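Local coordinates for protein ACDH-11, isoform b (Caenorhabditis elegans, PDB 4Y9J), which is a member of the acyl-CoA dehydrogenase family of flavoproteins and binds flavin-adenine dinucleotide as a tetramer, at residues 145-149 / 184-188; 150-155 / 308-314. All blocks are in the same frame, centred on the assembly; numbering follows the deposited sequence.

Interaction 1: residues 145-149 / 184-188. With UCC (S-{(3S,5R,9R)-1-[(2R,3S,4R,5R)-5-(6-amino-9H-purin-9-yl)-4-hydroxy-3-(phosphonooxy)tetrahydrofuran-2-yl]-3,5,9-trihydroxy-8,8-dimethyl-3,5-dioxido-10,14-dioxo-2,4,6-trioxa-11,15-diaza-3lambda~5~,5lambda~5~-diphosphaheptadecan-17-yl} undecanethioate), chain F.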
loop_
_atom_site.group_PDB
_atom_site.type_symbol
_atom_site.label_atom_id
_atom_site.label_comp_id
_atom_site.label_asym_id
_atom_site.label_seq_id
_atom_site.Cartn_x
_atom_site.Cartn_y
_atom_site.Cartn_z
ATOM N N PRO B 145 -7.404 -16.519 -19.208
ATOM C CA PRO B 145 -7.347 -17.956 -19.080
ATOM C C PRO B 145 -8.451 -18.674 -19.862
ATOM O O PRO B 145 -8.211 -19.796 -20.278
ATOM C CB PRO B 145 -7.465 -18.210 -17.589
ATOM C CG PRO B 145 -7.983 -16.927 -17.033
ATOM C CD PRO B 145 -7.427 -15.860 -17.890
ATOM N N MET B 146 -9.626 -18.061 -20.097
ATOM C CA MET B 146 -10.618 -18.760 -20.936
ATOM C C MET B 146 -10.064 -18.940 -22.375
ATOM O O MET B 146 -10.258 -20.007 -22.979
ATOM C CB MET B 146 -11.968 -18.047 -20.956
ATOM C CG MET B 146 -12.703 -18.046 -19.639
ATOM S SD MET B 146 -13.040 -19.756 -19.113
ATOM C CE MET B 146 -12.109 -19.997 -17.661
ATOM N N ALA B 147 -9.380 -17.939 -22.894
ATOM C CA ALA B 147 -8.778 -18.042 -24.235
ATOM C C ALA B 147 -7.791 -19.196 -24.328
ATOM O O ALA B 147 -7.837 -19.981 -25.262
ATOM C CB ALA B 147 -8.107 -16.779 -24.658
ATOM N N MET B 148 -6.881 -19.225 -23.369
ATOM C CA MET B 148 -5.840 -20.195 -23.327
ATOM C C MET B 148 -6.385 -21.596 -23.069
ATOM O O MET B 148 -5.794 -22.548 -23.567
ATOM C CB MET B 148 -4.798 -19.845 -22.314
ATOM C CG MET B 148 -4.016 -18.633 -22.701
ATOM S SD MET B 148 -2.645 -18.227 -21.592
ATOM C CE MET B 148 -3.460 -17.979 -20.077
ATOM N N THR B 149 -7.490 -21.683 -22.318
ATOM C CA THR B 149 -8.118 -22.954 -21.999
ATOM C C THR B 149 -8.730 -23.529 -23.291
ATOM O O THR B 149 -8.543 -24.711 -23.602
ATOM C CB THR B 149 -9.139 -22.778 -20.865
ATOM O OG1 THR B 149 -8.430 -22.326 -19.662
ATOM C CG2 THR B 149 -9.977 -23.998 -20.639
ATOM N N TRP B 184 -10.697 -27.244 -15.046
ATOM C CA TRP B 184 -9.345 -26.719 -15.103
ATOM C C TRP B 184 -9.229 -25.546 -16.087
ATOM O O TRP B 184 -10.080 -25.356 -16.992
ATOM C CB TRP B 184 -8.359 -27.789 -15.574
ATOM C CG TRP B 184 -7.893 -28.792 -14.559
ATOM C CD1 TRP B 184 -8.193 -28.820 -13.202
ATOM C CD2 TRP B 184 -7.001 -29.890 -14.773
ATOM N NE1 TRP B 184 -7.544 -29.818 -12.603
ATOM C CE2 TRP B 184 -6.825 -30.526 -13.532
ATOM C CE3 TRP B 184 -6.362 -30.409 -15.880
ATOM C CZ2 TRP B 184 -6.048 -31.681 -13.374
ATOM C CZ3 TRP B 184 -5.562 -31.554 -15.705
ATOM C CH2 TRP B 184 -5.419 -32.157 -14.479
ATOM N N THR B 185 -8.114 -24.822 -15.964
ATOM C CA THR B 185 -7.715 -23.829 -16.932
ATOM C C THR B 185 -6.266 -24.106 -17.334
ATOM O O THR B 185 -5.571 -24.850 -16.651
ATOM C CB THR B 185 -7.817 -22.384 -16.405
ATOM O OG1 THR B 185 -7.036 -22.211 -15.200
ATOM C CG2 THR B 185 -9.248 -22.003 -16.220
ATOM N N SER B 186 -5.855 -23.543 -18.473
ATOM C CA SER B 186 -4.509 -23.709 -18.981
ATOM C C SER B 186 -3.808 -22.386 -19.148
ATOM O O SER B 186 -4.447 -21.376 -19.446
ATOM C CB SER B 186 -4.497 -24.429 -20.315
ATOM O OG SER B 186 -3.180 -24.669 -20.845
ATOM N N GLY B 187 -2.483 -22.441 -19.079
ATOM C CA GLY B 187 -1.631 -21.346 -19.568
ATOM C C GLY B 187 -0.867 -21.734 -20.814
ATOM O O GLY B 187 -1.059 -22.829 -21.343
ATOM N N GLN B 188 -0.072 -20.800 -21.320
ATOM C CA GLN B 188 0.607 -20.911 -22.608
ATOM C C GLN B 188 1.915 -20.154 -22.345
ATOM O O GLN B 188 1.889 -18.937 -22.170
ATOM C CB GLN B 188 -0.255 -20.194 -23.682
ATOM C CG GLN B 188 0.389 -19.943 -25.097
ATOM C CD GLN B 188 -0.425 -18.987 -25.985
ATOM O OE1 GLN B 188 -1.408 -18.385 -25.549
ATOM N NE2 GLN B 188 0.043 -18.778 -27.234
HETATM O OA1 UCC F . 0.742 -13.512 -25.542
HETATM C CA1 UCC F . 0.414 -14.659 -25.048
HETATM C CA2 UCC F . -0.649 -14.976 -23.989
HETATM C CA3 UCC F . -1.701 -13.962 -23.666
HETATM C CA4 UCC F . -3.109 -14.619 -23.483
HETATM C CA5 UCC F . -4.026 -14.188 -24.636
HETATM C CA6 UCC F . -5.394 -13.855 -24.150
HETATM C CA7 UCC F . -6.307 -13.427 -25.288
HETATM C CA8 UCC F . -7.558 -13.369 -24.507
HETATM C CA9 UCC F . -8.444 -12.250 -24.622
HETATM C C10 UCC F . -8.563 -11.453 -23.401
HETATM C C11 UCC F . -8.017 -10.110 -23.863
HETATM S S UCC F . 1.133 -16.121 -25.427
HETATM C CP1 UCC F . 2.476 -15.821 -26.637
HETATM C CP2 UCC F . 2.037 -15.246 -27.949
HETATM N NP1 UCC F . 3.102 -15.296 -28.972
HETATM C CP3 UCC F . 2.743 -15.090 -30.241
HETATM O OP1 UCC F . 1.616 -14.744 -30.596
HETATM C CP4 UCC F . 3.790 -15.374 -31.298
HETATM C CP5 UCC F . 3.914 -14.155 -32.225
HETATM N NP2 UCC F . 4.793 -14.629 -33.287
HETATM C CP6 UCC F . 4.388 -15.327 -34.347
HETATM O OP2 UCC F . 3.212 -15.552 -34.597
HETATM C CP8 UCC F . 5.496 -15.724 -35.301
HETATM O OP3 UCC F . 5.054 -15.457 -36.666
HETATM C CPB UCC F . 5.843 -17.193 -35.359
HETATM C CP7 UCC F . 4.710 -18.230 -35.381
HETATM C CP9 UCC F . 6.161 -17.466 -33.824
HETATM C CPA UCC F . 7.284 -17.490 -35.830
HETATM O O7 UCC F . 7.524 -18.919 -35.784
HETATM P P2 UCC F . 8.704 -19.570 -36.684
HETATM O O21 UCC F . 8.799 -21.064 -36.415
HETATM O O22 UCC F . 9.891 -18.600 -36.599
HETATM O O6 UCC F . 8.087 -19.289 -38.163
HETATM P P1 UCC F . 7.652 -20.339 -39.279
HETATM O O11 UCC F . 8.800 -21.226 -39.739
HETATM O O12 UCC F . 6.947 -19.472 -40.279
HETATM O "O5'" UCC F . 6.535 -21.228 -38.416
HETATM C "C5'" UCC F . 6.745 -22.645 -38.201
HETATM C "C4'" UCC F . 5.527 -23.475 -38.648
HETATM C "C3'" UCC F . 5.245 -23.294 -40.137
HETATM O "O3'" UCC F . 4.695 -24.520 -40.549
HETATM P P3 UCC F . 5.417 -25.463 -41.590
HETATM O O33 UCC F . 4.504 -26.669 -41.610
HETATM O O32 UCC F . 6.712 -25.851 -40.916
HETATM O O31 UCC F . 5.505 -24.604 -42.878
HETATM C "C2'" UCC F . 4.176 -22.214 -40.236
HETATM O "O2'" UCC F . 3.256 -22.363 -41.315
HETATM O "O4'" UCC F . 4.345 -23.018 -37.957
HETATM C "C1'" UCC F . 3.432 -22.527 -38.931
HETATM N N9 UCC F . 2.634 -21.426 -38.373
HETATM C C4 UCC F . 1.305 -21.436 -38.401
HETATM N N3 UCC F . 0.354 -22.316 -38.795
HETATM C C8 UCC F . 3.103 -20.272 -37.845
HETATM N N7 UCC F . 2.056 -19.514 -37.469
HETATM C C5 UCC F . 0.916 -20.175 -37.773
HETATM C C6 UCC F . -0.544 -19.955 -37.590
HETATM N N6 UCC F . -0.971 -18.804 -37.011
HETATM N N1 UCC F . -1.405 -20.900 -38.086
HETATM C C2 UCC F . -0.955 -22.033 -38.665
#
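A helix can be fastened to a strand end by one side chain that bonds both ways, and helix 143-158 illustrates this where it crosses strand 186-189, the axes of 145-149 and 186-188 passing 6.8 Å apart at 86°. Pro145 sets CB 4.4 Å from Thr185 CB. The CB of Met146 points away, yet its CE reaches Thr185 CG2 at 3.8 Å. Ala147 faces UCC instead, CB 3.5 Å from CA8 of the acyl chain. This is the acyl-CoA dehydrogenase architecture, in which the N-terminal helical domain meets the middle β-domain around flavin and ligand. Met148 lies along the strand: its CB is 3.3 Å from Ser186 O, and SD sits 3.7 Å from Gln188 CB. Gln188 itself brings CD to 3.3 Å from the UCC sulfur S, while its backbone O accepts a hydrogen bond from the flavin. Thr149, in the m rotamer, donates from OG1 to Pro145 O one turn back (2.6 Å) and accepts Ser186 N at the same OG1 (3.1 Å).

Interaction 2: residues 150-155 / 308-314. With UCC (S-{(3S,5R,9R)-1-[(2R,3S,4R,5R)-5-(6-amino-9H-purin-9-yl)-4-hydroxy-3-(phosphonooxy)tetrahydrofuran-2-yl]-3,5,9-trihydroxy-8,8-dimethyl-3,5-dioxido-10,14-dioxo-2,4,6-trioxa-11,15-diaza-3lambda~5~,5lambda~5~-diphosphaheptadecan-17-yl} undecanethioate), chain F.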
loop_
_atom_site.group_PDB
_atom_site.type_symbol
_atom_site.label_atom_id
_atom_site.label_comp_id
_atom_site.label_asym_id
_atom_site.label_seq_id
_atom_site.Cartn_x
_atom_site.Cartn_y
_atom_site.Cartn_z
ATOM N N ASP B 150 -9.422 -22.691 -24.043
ATOM C CA ASP B 150 -10.050 -23.092 -25.326
ATOM C C ASP B 150 -8.967 -23.514 -26.306
ATOM O O ASP B 150 -9.041 -24.548 -26.925
ATOM C CB ASP B 150 -10.876 -21.901 -25.820
ATOM C CG ASP B 150 -11.818 -22.206 -26.991
ATOM O OD1 ASP B 150 -11.751 -23.319 -27.530
ATOM O OD2 ASP B 150 -12.609 -21.275 -27.408
ATOM N N GLY B 151 -7.893 -22.751 -26.349
ATOM C CA GLY B 151 -6.780 -23.033 -27.231
ATOM C C GLY B 151 -6.080 -24.336 -26.884
ATOM O O GLY B 151 -5.692 -25.078 -27.782
ATOM N N ALA B 152 -5.965 -24.633 -25.585
ATOM C CA ALA B 152 -5.420 -25.876 -25.127
ATOM C C ALA B 152 -6.261 -27.072 -25.544
ATOM O O ALA B 152 -5.712 -28.094 -25.981
ATOM C CB ALA B 152 -5.284 -25.891 -23.582
ATOM N N VAL B 153 -7.574 -26.973 -25.333
ATOM C CA VAL B 153 -8.481 -28.062 -25.790
ATOM C C VAL B 153 -8.321 -28.325 -27.289
ATOM O O VAL B 153 -8.190 -29.485 -27.710
ATOM C CB VAL B 153 -9.923 -27.771 -25.492
ATOM C CG1 VAL B 153 -10.781 -28.858 -26.068
ATOM C CG2 VAL B 153 -10.167 -27.636 -23.977
ATOM N N LYS B 154 -8.325 -27.249 -28.092
ATOM C CA LYS B 154 -8.202 -27.374 -29.514
ATOM C C LYS B 154 -6.879 -28.023 -29.874
ATOM O O LYS B 154 -6.810 -28.859 -30.765
ATOM C CB LYS B 154 -8.291 -25.980 -30.158
ATOM C CG LYS B 154 -8.179 -25.996 -31.672
ATOM C CD LYS B 154 -9.369 -26.662 -32.292
ATOM C CE LYS B 154 -9.200 -26.600 -33.814
ATOM N NZ LYS B 154 -10.407 -26.115 -34.506
ATOM N N THR B 155 -5.805 -27.566 -29.222
ATOM C CA THR B 155 -4.501 -28.093 -29.514
ATOM C C THR B 155 -4.415 -29.566 -29.197
ATOM O O THR B 155 -3.985 -30.398 -30.020
ATOM C CB THR B 155 -3.446 -27.333 -28.701
ATOM O OG1 THR B 155 -3.435 -25.974 -29.114
ATOM C CG2 THR B 155 -2.059 -27.927 -28.868
ATOM N N ILE B 308 1.756 -25.834 -31.716
ATOM C CA ILE B 308 1.092 -24.812 -30.908
ATOM C C ILE B 308 0.214 -23.889 -31.735
ATOM O O ILE B 308 -0.424 -22.986 -31.177
ATOM C CB ILE B 308 2.147 -24.078 -30.021
ATOM C CG1 ILE B 308 1.594 -23.559 -28.675
ATOM C CG2 ILE B 308 2.805 -22.884 -30.678
ATOM C CD1 ILE B 308 0.680 -24.553 -27.992
ATOM N N SER B 309 0.218 -24.044 -33.060
ATOM C CA SER B 309 -0.544 -23.118 -33.926
ATOM C C SER B 309 -2.058 -23.003 -33.626
ATOM O O SER B 309 -2.608 -21.906 -33.736
ATOM C CB SER B 309 -0.270 -23.375 -35.423
ATOM O OG SER B 309 -0.641 -24.623 -35.888
ATOM N N ASN B 310 -2.725 -24.074 -33.151
ATOM C CA ASN B 310 -4.168 -23.972 -32.848
ATOM C C ASN B 310 -4.451 -23.123 -31.627
ATOM O O ASN B 310 -5.411 -22.370 -31.567
ATOM C CB ASN B 310 -4.787 -25.348 -32.740
ATOM C CG ASN B 310 -4.891 -26.056 -34.047
ATOM O OD1 ASN B 310 -4.641 -27.297 -34.191
ATOM N ND2 ASN B 310 -5.377 -25.336 -35.005
ATOM N N MET B 311 -3.538 -23.123 -30.682
ATOM C CA MET B 311 -3.628 -22.254 -29.573
ATOM C C MET B 311 -3.476 -20.826 -30.003
ATOM O O MET B 311 -4.204 -19.949 -29.504
ATOM C CB MET B 311 -2.596 -22.641 -28.507
ATOM C CG MET B 311 -2.305 -21.655 -27.444
ATOM S SD MET B 311 -3.424 -21.655 -25.989
ATOM C CE MET B 311 -2.576 -22.979 -25.064
ATOM N N LEU B 312 -2.447 -20.534 -30.782
ATOM C CA LEU B 312 -2.297 -19.147 -31.317
ATOM C C LEU B 312 -3.594 -18.706 -32.045
ATOM O O LEU B 312 -4.150 -17.643 -31.746
ATOM C CB LEU B 312 -1.093 -19.000 -32.279
ATOM C CG LEU B 312 0.344 -19.293 -31.754
ATOM C CD1 LEU B 312 1.357 -19.240 -32.934
ATOM C CD2 LEU B 312 0.685 -18.316 -30.618
ATOM N N ASN B 313 -4.115 -19.505 -32.959
ATOM C CA ASN B 313 -5.287 -19.077 -33.652
ATOM C C ASN B 313 -6.526 -18.921 -32.824
ATOM O O ASN B 313 -7.251 -17.979 -33.076
ATOM C CB ASN B 313 -5.531 -20.015 -34.794
ATOM C CG ASN B 313 -4.455 -19.829 -35.898
ATOM O OD1 ASN B 313 -3.870 -18.705 -36.063
ATOM N ND2 ASN B 313 -4.154 -20.914 -36.639
ATOM N N ILE B 314 -6.802 -19.841 -31.852
ATOM C CA ILE B 314 -8.003 -19.698 -31.013
ATOM C C ILE B 314 -7.878 -18.538 -30.125
ATOM O O ILE B 314 -8.866 -17.825 -29.946
ATOM C CB ILE B 314 -8.295 -21.003 -30.163
ATOM C CG1 ILE B 314 -8.786 -22.109 -31.055
ATOM C CG2 ILE B 314 -9.319 -20.758 -29.038
ATOM C CD1 ILE B 314 -10.183 -21.908 -31.617
HETATM O OA1 UCC F . 0.742 -13.512 -25.542
HETATM C CA1 UCC F . 0.414 -14.659 -25.048
HETATM C CA2 UCC F . -0.649 -14.976 -23.989
HETATM C CA3 UCC F . -1.701 -13.962 -23.666
HETATM C CA4 UCC F . -3.109 -14.619 -23.483
HETATM C CA5 UCC F . -4.026 -14.188 -24.636
HETATM C CA6 UCC F . -5.394 -13.855 -24.150
HETATM C CA7 UCC F . -6.307 -13.427 -25.288
HETATM C CA8 UCC F . -7.558 -13.369 -24.507
HETATM C CA9 UCC F . -8.444 -12.250 -24.622
HETATM C C10 UCC F . -8.563 -11.453 -23.401
HETATM C C11 UCC F . -8.017 -10.110 -23.863
HETATM S S UCC F . 1.133 -16.121 -25.427
HETATM C CP1 UCC F . 2.476 -15.821 -26.637
HETATM C CP2 UCC F . 2.037 -15.246 -27.949
HETATM N NP1 UCC F . 3.102 -15.296 -28.972
HETATM C CP3 UCC F . 2.743 -15.090 -30.241
HETATM O OP1 UCC F . 1.616 -14.744 -30.596
HETATM C CP4 UCC F . 3.790 -15.374 -31.298
HETATM C CP5 UCC F . 3.914 -14.155 -32.225
HETATM N NP2 UCC F . 4.793 -14.629 -33.287
HETATM C CP6 UCC F . 4.388 -15.327 -34.347
HETATM O OP2 UCC F . 3.212 -15.552 -34.597
HETATM C CP8 UCC F . 5.496 -15.724 -35.301
HETATM O OP3 UCC F . 5.054 -15.457 -36.666
HETATM C CPB UCC F . 5.843 -17.193 -35.359
HETATM C CP7 UCC F . 4.710 -18.230 -35.381
HETATM C CP9 UCC F . 6.161 -17.466 -33.824
HETATM C CPA UCC F . 7.284 -17.490 -35.830
HETATM O O7 UCC F . 7.524 -18.919 -35.784
HETATM P P2 UCC F . 8.704 -19.570 -36.684
HETATM O O21 UCC F . 8.799 -21.064 -36.415
HETATM O O22 UCC F . 9.891 -18.600 -36.599
HETATM O O6 UCC F . 8.087 -19.289 -38.163
HETATM P P1 UCC F . 7.652 -20.339 -39.279
HETATM O O11 UCC F . 8.800 -21.226 -39.739
HETATM O O12 UCC F . 6.947 -19.472 -40.279
HETATM O "O5'" UCC F . 6.535 -21.228 -38.416
HETATM C "C5'" UCC F . 6.745 -22.645 -38.201
HETATM C "C4'" UCC F . 5.527 -23.475 -38.648
HETATM C "C3'" UCC F . 5.245 -23.294 -40.137
HETATM O "O3'" UCC F . 4.695 -24.520 -40.549
HETATM P P3 UCC F . 5.417 -25.463 -41.590
HETATM O O33 UCC F . 4.504 -26.669 -41.610
HETATM O O32 UCC F . 6.712 -25.851 -40.916
HETATM O O31 UCC F . 5.505 -24.604 -42.878
HETATM C "C2'" UCC F . 4.176 -22.214 -40.236
HETATM O "O2'" UCC F . 3.256 -22.363 -41.315
HETATM O "O4'" UCC F . 4.345 -23.018 -37.957
HETATM C "C1'" UCC F . 3.432 -22.527 -38.931
HETATM N N9 UCC F . 2.634 -21.426 -38.373
HETATM C C4 UCC F . 1.305 -21.436 -38.401
HETATM N N3 UCC F . 0.354 -22.316 -38.795
HETATM C C8 UCC F . 3.103 -20.272 -37.845
HETATM N N7 UCC F . 2.056 -19.514 -37.469
HETATM C C5 UCC F . 0.916 -20.175 -37.773
HETATM C C6 UCC F . -0.544 -19.955 -37.590
HETATM N N6 UCC F . -0.971 -18.804 -37.011
HETATM N N1 UCC F . -1.405 -20.900 -38.086
HETATM C C2 UCC F . -0.955 -22.033 -38.665
#
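Close helix packing often depends on a glycine at the point of nearest approach, with longer side chains folded around it. Gly151 fills that role here: its CA is 4.0 Å from Met311 CA, and a CB would clash with Met311 SD. Met311, turned t, p, p, puts its thioether in the space that such a CB would take, SD 3.8 Å from Gly151 CA, and carries CE to 4.2 Å from Ala152 CB. Thr155 adopts the m rotamer, which returns OG1 to Gly151 O in a 2.8 Å hydrogen bond within its own helix; the same OG1 lies 3.5 Å from Met311 CB. Segments 150-155 and 308-314 run roughly antiparallel at 145°, and their parent helices, 143-158 and 304-338, join the N- and C-terminal helical domains of the acyl-CoA dehydrogenase fold. Ile314, in m, m, packs CG2 3.6 Å from Gly151 N and 3.5 Å from Asp150 CG; the carboxylate of Asp150 is held by Arg125, Tyr115 and Gln128. In Lys154, chi1 (t) sets CG 3.6 Å from Asn310 CB, and a p bend at chi2 turns the chain beyond, whose NZ forms a salt bridge with Glu383. Asn310 OD1 is hydrogen-bonded to Ser158 OG. Asn313, away from the helix interface, pairs with the adenine of UCC: OD1 accepts from N6 and ND2 donates to N1, both at 3.1 Å.

Overall arrangement
From the N terminus, the first element involved is helix 143-158, which supplies one side of both contacts, 145-149 and then 150-155. Interaction 1 closes the shorter loop, 34 residues that include helix 166-175, when the chain returns as strand 186-189 at the start of the β-domain. Interaction 2 closes a loop of 152 residues, after the chain has run through the mixed sheet of the β-domain and entered helix 304-338. The segments alternate, so the two loops cross. The centres of the two contacts lie about 10 Å apart and the contacts touch, with Gln188 packing on Met311 and Leu312. One helix thus joins the N-terminal, middle and C-terminal parts beside UCC, which interaction 1 meets at its thioester and acyl chain and interaction 2 meets partly at its adenine.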